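Local coordinates for protein ornithine carbamoyltransferase, anabolic (Campylobacter jejuni subsp. jejuni, PDB 3TPF) that transfers the carbamoyl group of carbamoyl phosphate to L-ornithine, giving L-citrulline and phosphate in the first of three steps from ornithine to arginine, at residues F11-E14 / E15-L19; K82-A85 / R86-A90; N100-E103 / T104-F108. All blocks are in the same frame, centred on the assembly; numbering follows the deposited sequence.

Interaction 1: residues F11-E14 / E15-L19; sequences FSKE and EILSL
Ser12 and Glu15 grip each other in both directions. Ser12 OG accepts from Glu15 N at 2.9 Å, and Glu15 OE1 in return accepts from Ser12 N at 3.0 Å with an N-H...O angle of 161°, using the lone pair that faces away from its other oxygen. A weak bond of 3.2 Å from Ser12 OG to Glu15 OE1 joins the two side chains themselves. Two torsions set this up: Ser12 OG stands between its own backbone N and carbonyl carbon (chi1 65°), which turns it onto the first turn, while the Glu15 chain, extended beyond CG, reaches back alongside it. The reciprocal pair is a capping box, with Ser12 as the N-cap of helix 13-28. The regular backbone pattern starts at the cap, where Ile16 N donates to Ser12 O at 2.9 Å, and continues with Leu17 N to Lys13 O. Just before the cap, the Phe11 side chain crosses that of Glu15 at about a right angle, Phe11 CD2 lying 3.8 Å from Glu15 OE1, and Phe11 CB packs on Ile16 CG1 at 4.2 Å. Further round the turn, the Lys13 and Leu17 side chains point the same way, and Lys13 CE lies 4.1 Å from Leu17 CD1. Outside the turn, the Phe11 ring has a cation-pi partner in Lys3, Ile16 packs on Leu130 and Leu133 of helix 126-138, and Glu15 touches Phe299 of helix 279-302.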
loop_
_atom_site.group_PDB
_atom_site.type_symbol
_atom_site.label_atom_id
_atom_site.label_comp_id
_atom_site.label_asym_id
_atom_site.label_seq_id
_atom_site.Cartn_x
_atom_site.Cartn_y
_atom_site.Cartn_z
ATOM N N PHE B 11 9.045 26.150 16.690
ATOM C CA PHE B 11 8.150 26.029 17.853
ATOM C C PHE B 11 8.746 26.484 19.180
ATOM O O PHE B 11 9.974 26.609 19.318
ATOM C CB PHE B 11 7.620 24.642 17.968
ATOM C CG PHE B 11 6.850 24.233 16.767
ATOM C CD1 PHE B 11 7.517 23.764 15.635
ATOM C CD2 PHE B 11 5.473 24.393 16.734
ATOM C CE1 PHE B 11 6.837 23.427 14.535
ATOM C CE2 PHE B 11 4.768 24.068 15.600
ATOM C CZ PHE B 11 5.464 23.587 14.514
ATOM N N SER B 12 7.851 26.838 20.104
ATOM C CA SER B 12 8.258 27.341 21.393
ATOM C C SER B 12 8.430 26.193 22.355
ATOM O O SER B 12 7.878 25.094 22.190
ATOM C CB SER B 12 7.243 28.289 21.969
ATOM O OG SER B 12 6.019 27.639 22.260
ATOM N N LYS B 13 9.265 26.439 23.340
ATOM C CA LYS B 13 9.435 25.544 24.475
ATOM C C LYS B 13 8.064 25.018 24.916
ATOM O O LYS B 13 7.863 23.837 25.109
ATOM C CB LYS B 13 10.100 26.309 25.622
ATOM C CG LYS B 13 10.491 25.453 26.794
ATOM C CD LYS B 13 10.904 26.213 28.044
ATOM C CE LYS B 13 11.164 25.220 29.211
ATOM N NZ LYS B 13 11.672 25.764 30.517
ATOM N N GLU B 14 7.130 25.937 25.090
ATOM C CA GLU B 14 5.790 25.603 25.579
ATOM C C GLU B 14 5.034 24.709 24.588
ATOM O O GLU B 14 4.388 23.751 24.953
ATOM C CB GLU B 14 4.990 26.867 25.816
ATOM C CG GLU B 14 5.456 27.686 27.005
ATOM C CD GLU B 14 6.676 28.602 26.730
ATOM O OE1 GLU B 14 6.917 29.048 25.550
ATOM O OE2 GLU B 14 7.385 28.890 27.747
ATOM N N GLU B 15 5.103 25.062 23.332
ATOM C CA GLU B 15 4.496 24.243 22.338
ATOM C C GLU B 15 5.052 22.797 22.348
ATOM O O GLU B 15 4.301 21.848 22.223
ATOM C CB GLU B 15 4.624 24.898 20.963
ATOM C CG GLU B 15 3.622 26.031 20.802
ATOM C CD GLU B 15 3.829 26.874 19.557
ATOM O OE1 GLU B 15 5.003 27.174 19.211
ATOM O OE2 GLU B 15 2.804 27.232 18.928
ATOM N N ILE B 16 6.363 22.644 22.388
ATOM C CA ILE B 16 6.961 21.302 22.263
ATOM C C ILE B 16 6.558 20.518 23.505
ATOM O O ILE B 16 6.148 19.387 23.423
ATOM C CB ILE B 16 8.485 21.326 22.181
ATOM C CG1 ILE B 16 8.910 21.788 20.808
ATOM C CG2 ILE B 16 9.078 19.977 22.489
ATOM C CD1 ILE B 16 10.197 22.616 20.818
ATOM N N LEU B 17 6.660 21.141 24.661
ATOM C CA LEU B 17 6.341 20.443 25.891
ATOM C C LEU B 17 4.852 20.033 25.932
ATOM O O LEU B 17 4.484 18.993 26.501
ATOM C CB LEU B 17 6.700 21.248 27.168
ATOM C CG LEU B 17 8.200 21.331 27.530
ATOM C CD1 LEU B 17 8.387 22.192 28.760
ATOM C CD2 LEU B 17 8.860 19.963 27.656
ATOM N N SER B 18 4.002 20.806 25.296
ATOM C CA SER B 18 2.605 20.474 25.366
ATOM C C SER B 18 2.295 19.317 24.399
ATOM O O SER B 18 1.328 18.607 24.602
ATOM C CB SER B 18 1.741 21.689 25.071
ATOM O OG SER B 18 1.452 21.625 23.692
ATOM N N LEU B 19 3.088 19.179 23.349
ATOM C CA LEU B 19 2.982 18.045 22.456
ATOM C C LEU B 19 3.330 16.742 23.187
ATOM O O LEU B 19 2.618 15.735 23.166
ATOM C CB LEU B 19 3.906 18.199 21.261
ATOM C CG LEU B 19 3.460 19.056 20.049
ATOM C CD1 LEU B 19 4.525 19.082 18.961
ATOM C CD2 LEU B 19 2.128 18.548 19.502
#

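Interaction 2: residues K82-A85 / R86-A90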
loop_
_atom_site.group_PDB
_atom_site.type_symbol
_atom_site.label_atom_id
_atom_site.label_comp_id
_atom_site.label_asym_id
_atom_site.label_seq_id
_atom_site.Cartn_x
_atom_site.Cartn_y
_atom_site.Cartn_z
ATOM N N LYS B 82 5.546 21.675 -7.010
ATOM C CA LYS B 82 4.406 22.590 -6.832
ATOM C C LYS B 82 3.107 22.051 -7.436
ATOM O O LYS B 82 2.007 22.247 -6.883
ATOM C CB LYS B 82 4.688 24.004 -7.375
ATOM C CG LYS B 82 5.125 24.150 -8.832
ATOM C CD LYS B 82 5.238 25.647 -9.210
ATOM C CE LYS B 82 5.922 25.912 -10.553
ATOM N NZ LYS B 82 5.469 27.140 -11.288
ATOM N N ASP B 83 3.241 21.344 -8.542
ATOM C CA ASP B 83 2.077 20.688 -9.163
ATOM C C ASP B 83 1.528 19.574 -8.337
ATOM O O ASP B 83 0.315 19.461 -8.121
ATOM C CB ASP B 83 2.448 20.098 -10.487
ATOM C CG ASP B 83 2.649 21.131 -11.532
ATOM O OD1 ASP B 83 2.360 22.312 -11.233
ATOM O OD2 ASP B 83 3.082 20.781 -12.640
ATOM N N THR B 84 2.428 18.754 -7.831
ATOM C CA THR B 84 2.003 17.665 -6.977
ATOM C C THR B 84 1.348 18.258 -5.746
ATOM O O THR B 84 0.255 17.858 -5.359
ATOM C CB THR B 84 3.166 16.775 -6.591
ATOM O OG1 THR B 84 3.825 16.372 -7.798
ATOM C CG2 THR B 84 2.692 15.547 -5.806
ATOM N N ALA B 85 2.018 19.232 -5.161
ATOM C CA ALA B 85 1.532 19.852 -3.960
ATOM C C ALA B 85 0.158 20.380 -4.154
ATOM O O ALA B 85 -0.711 20.256 -3.278
ATOM C CB ALA B 85 2.433 20.952 -3.547
ATOM N N ARG B 86 -0.090 20.961 -5.318
ATOM C CA ARG B 86 -1.400 21.650 -5.531
ATOM C C ARG B 86 -2.531 20.685 -5.821
ATOM O O ARG B 86 -3.682 21.064 -5.737
ATOM C CB ARG B 86 -1.330 22.661 -6.621
ATOM C CG ARG B 86 -0.704 23.953 -6.174
ATOM C CD ARG B 86 -0.617 24.950 -7.316
ATOM N NE ARG B 86 0.450 24.634 -8.242
ATOM C CZ ARG B 86 0.809 25.435 -9.234
ATOM N NH1 ARG B 86 0.200 26.608 -9.395
ATOM N NH2 ARG B 86 1.783 25.084 -10.077
ATOM N N VAL B 87 -2.185 19.438 -6.124
ATOM C CA VAL B 87 -3.192 18.365 -6.144
ATOM C C VAL B 87 -3.319 17.672 -4.784
ATOM O O VAL B 87 -4.366 17.712 -4.165
ATOM C CB VAL B 87 -2.922 17.238 -7.191
ATOM C CG1 VAL B 87 -4.031 16.198 -7.076
ATOM C CG2 VAL B 87 -2.844 17.736 -8.617
ATOM N N ILE B 88 -2.272 16.981 -4.350
ATOM C CA ILE B 88 -2.344 16.117 -3.162
ATOM C C ILE B 88 -2.705 16.971 -1.956
ATOM O O ILE B 88 -3.612 16.641 -1.161
ATOM C CB ILE B 88 -1.029 15.408 -2.856
ATOM C CG1 ILE B 88 -0.751 14.350 -3.897
ATOM C CG2 ILE B 88 -1.088 14.658 -1.549
ATOM C CD1 ILE B 88 0.666 13.791 -3.947
ATOM N N GLY B 89 -2.026 18.110 -1.823
ATOM C CA GLY B 89 -2.257 18.982 -0.646
ATOM C C GLY B 89 -3.650 19.563 -0.557
ATOM O O GLY B 89 -3.982 20.285 0.414
ATOM N N ALA B 90 -4.431 19.344 -1.601
ATOM C CA ALA B 90 -5.749 19.942 -1.671
ATOM C C ALA B 90 -6.764 18.935 -1.323
ATOM O O ALA B 90 -7.905 19.248 -1.022
ATOM C CB ALA B 90 -6.005 20.502 -3.037
#
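Arg86 lies back along Lys82, both side chains pointing the same way, with Arg86 NH2 3.6 Å from Lys82 CD. A bend at chi3 (-76°) brings its guanidinium over the preceding turn. There Arg86 NE donates to Lys82 O at 3.2 Å, from above the carbonyl plane, while the backbone Arg86 N reaches the same oxygen from the opposite face at 2.9 Å. Two donors of one residue thus share a single helix carbonyl, which restricts the guanidinium's swing. Arg86 NH2 also makes a weak salt-bridge bond to Asp83 OD1, bent to 133°, with carboxylate and guanidinium planes 28° apart. The stronger partners of these charges belong to the second subunit: its Glu276 pairs with both Arg86 and Lys82, which plausibly offsets their like charges, and its Arg266 pairs with Asp83. On another side of the helix, the Thr84 and Ile88 side chains lie side by side, meeting through Thr84 CG2 and Ile88 CD1, and Ile88 N donates to Thr84 O at 2.9 Å. Thr84 OG1 bonds to Glu79 before the helix. Helix 81-91 therefore sits between Ala286 of the second subunit, on which Val87 packs, and helix 102-111 of its own chain, where Ala85 meets Phe108 and Tyr111.

Interaction 3: residues N100-E103 / T104-F108; sequences NKHE and TLLEF
Helix 102-111 is the crossover helix of the beta-alpha-beta unit between strands 94-98 and 116-118, and near its start the His102 ring packs on two leucines of the following turn. The histidine side chain starts anti to the backbone N (chi1 -160°), and this places its ring beside them: His102 ND1 lies 3.8 Å from Leu105 CD1, and His102 CD2 lies 4.0 Å from Leu106 CG. ND1 has its polar partner in Ser121, and the ring meets Tyr124 edge-to-face, so both a hydrogen bond and packing fix its rotation. Backbone bonds carry the turn forward: Thr104 N donates to Lys101 O at 2.9 Å, Leu106 N to His102 O, and Glu107 N to Glu103 O at 2.8 Å with an N-H...O angle of 169°. Beside the first of these, a water accepts from Lys101 N at 2.6 Å and more weakly from Lys101 NZ; it also bonds to Thr104 OG1 at 3.1 Å, bridging the backbone and side chain of Lys101 to Thr104. Farther round, Glu103 OE2 and Glu107 OE1 lie 4.1 Å apart, the carboxylate planes turned by 45°. Arg110 pairs with both, which would be expected to offset their mutual repulsion. Leu105 packs on Met97 of strand 94-98 and on Val116 of strand 116-118, and Phe108 on Val95 and Val116. Two neighbouring parallel strands joined through a helix packed against them make a beta-alpha-beta crossover, here within the carbamoyl phosphate-binding domain.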
loop_
_atom_site.group_PDB
_atom_site.type_symbol
_atom_site.label_atom_id
_atom_site.label_comp_id
_atom_site.label_asym_id
_atom_site.label_seq_id
_atom_site.Cartn_x
_atom_site.Cartn_y
_atom_site.Cartn_z
ATOM N N ASN B 100 14.583 13.052 0.579
ATOM C CA ASN B 100 16.058 13.126 0.347
ATOM C C ASN B 100 16.597 14.522 0.673
ATOM O O ASN B 100 17.589 14.654 1.396
ATOM C CB ASN B 100 16.408 12.779 -1.109
ATOM C CG ASN B 100 15.961 11.370 -1.533
ATOM O OD1 ASN B 100 16.289 10.407 -0.841
ATOM N ND2 ASN B 100 15.218 11.240 -2.661
ATOM N N LYS B 101 15.885 15.554 0.218
ATOM C CA LYS B 101 16.316 16.965 0.389
ATOM C C LYS B 101 15.252 17.901 1.041
ATOM O O LYS B 101 14.124 18.024 0.580
ATOM C CB LYS B 101 16.730 17.548 -0.933
ATOM C CG LYS B 101 17.995 16.970 -1.619
ATOM C CD LYS B 101 17.644 15.928 -2.705
ATOM C CE LYS B 101 16.785 16.513 -3.862
ATOM N NZ LYS B 101 15.977 15.539 -4.685
ATOM N N HIS B 102 15.632 18.576 2.124
ATOM C CA HIS B 102 14.716 19.458 2.858
ATOM C C HIS B 102 14.004 20.467 1.933
ATOM O O HIS B 102 12.825 20.815 2.125
ATOM C CB HIS B 102 15.445 20.203 3.969
ATOM C CG HIS B 102 14.522 20.736 5.032
ATOM N ND1 HIS B 102 13.872 19.908 5.899
ATOM C CD2 HIS B 102 14.170 21.998 5.385
ATOM C CE1 HIS B 102 13.146 20.626 6.739
ATOM N NE2 HIS B 102 13.315 21.901 6.458
ATOM N N GLU B 103 14.726 20.966 0.948
ATOM C CA GLU B 103 14.158 21.961 0.072
ATOM C C GLU B 103 12.813 21.476 -0.466
ATOM O O GLU B 103 11.861 22.258 -0.603
ATOM C CB GLU B 103 15.104 22.256 -1.062
ATOM C CG GLU B 103 14.486 23.136 -2.154
ATOM C CD GLU B 103 13.891 24.474 -1.654
ATOM O OE1 GLU B 103 14.465 25.030 -0.643
ATOM O OE2 GLU B 103 12.864 24.952 -2.303
ATOM N N THR B 104 12.757 20.183 -0.777
ATOM C CA THR B 104 11.540 19.540 -1.270
ATOM C C THR B 104 10.386 19.708 -0.305
ATOM O O THR B 104 9.273 19.967 -0.705
ATOM C CB THR B 104 11.742 18.039 -1.532
ATOM O OG1 THR B 104 12.817 17.856 -2.476
ATOM C CG2 THR B 104 10.466 17.401 -2.045
ATOM N N LEU B 105 10.653 19.589 0.965
ATOM C CA LEU B 105 9.585 19.810 1.905
ATOM C C LEU B 105 9.136 21.247 1.815
ATOM O O LEU B 105 7.950 21.546 1.912
ATOM C CB LEU B 105 10.070 19.559 3.346
ATOM C CG LEU B 105 10.041 18.110 3.826
ATOM C CD1 LEU B 105 10.815 17.888 5.096
ATOM C CD2 LEU B 105 8.580 17.806 3.986
ATOM N N LEU B 106 10.098 22.147 1.743
ATOM C CA LEU B 106 9.782 23.574 1.856
ATOM C C LEU B 106 8.941 23.961 0.645
ATOM O O LEU B 106 7.897 24.599 0.730
ATOM C CB LEU B 106 11.061 24.413 1.951
ATOM C CG LEU B 106 11.827 24.414 3.291
ATOM C CD1 LEU B 106 13.166 25.080 3.063
ATOM C CD2 LEU B 106 11.170 25.175 4.447
ATOM N N GLU B 107 9.403 23.517 -0.512
ATOM C CA GLU B 107 8.744 23.814 -1.790
ATOM C C GLU B 107 7.309 23.259 -1.806
ATOM O O GLU B 107 6.398 23.901 -2.285
ATOM C CB GLU B 107 9.543 23.218 -2.957
ATOM C CG GLU B 107 8.852 23.292 -4.313
ATOM C CD GLU B 107 8.835 24.689 -4.970
ATOM O OE1 GLU B 107 9.366 25.694 -4.389
ATOM O OE2 GLU B 107 8.281 24.761 -6.099
ATOM N N PHE B 108 7.134 22.059 -1.296
ATOM C CA PHE B 108 5.791 21.475 -1.189
ATOM C C PHE B 108 4.901 22.282 -0.240
ATOM O O PHE B 108 3.772 22.583 -0.568
ATOM C CB PHE B 108 5.892 20.043 -0.687
ATOM C CG PHE B 108 4.655 19.235 -0.900
ATOM C CD1 PHE B 108 3.539 19.411 -0.054
ATOM C CD2 PHE B 108 4.617 18.248 -1.874
ATOM C CE1 PHE B 108 2.422 18.636 -0.217
ATOM C CE2 PHE B 108 3.515 17.451 -2.009
ATOM C CZ PHE B 108 2.413 17.641 -1.173
HETATM O O HOH W 1 14.590 15.347 -2.038
#

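From the N terminus, interaction 1 closes the first turn of helix 13-28, interaction 2 a turn within helix 81-91, and interaction 3 the start of helix 102-111. Each spans adjoining residues and ends before the next begins, so none nests or crosses. Interaction 1 stands apart, its nearest atoms about 17 Å from those of interaction 2 and about 10 Å from those of interaction 3, and faces helices 126-138, 157-169 and 279-302. Interactions 2 and 3 touch directly: Ala85 CB lies 3.7 Å from Phe108 O, and Lys82 CB 3.9 Å from Glu107 OE2. Through this seam the subunit interface at 82-90 adjoins the helix packed on the parallel sheet.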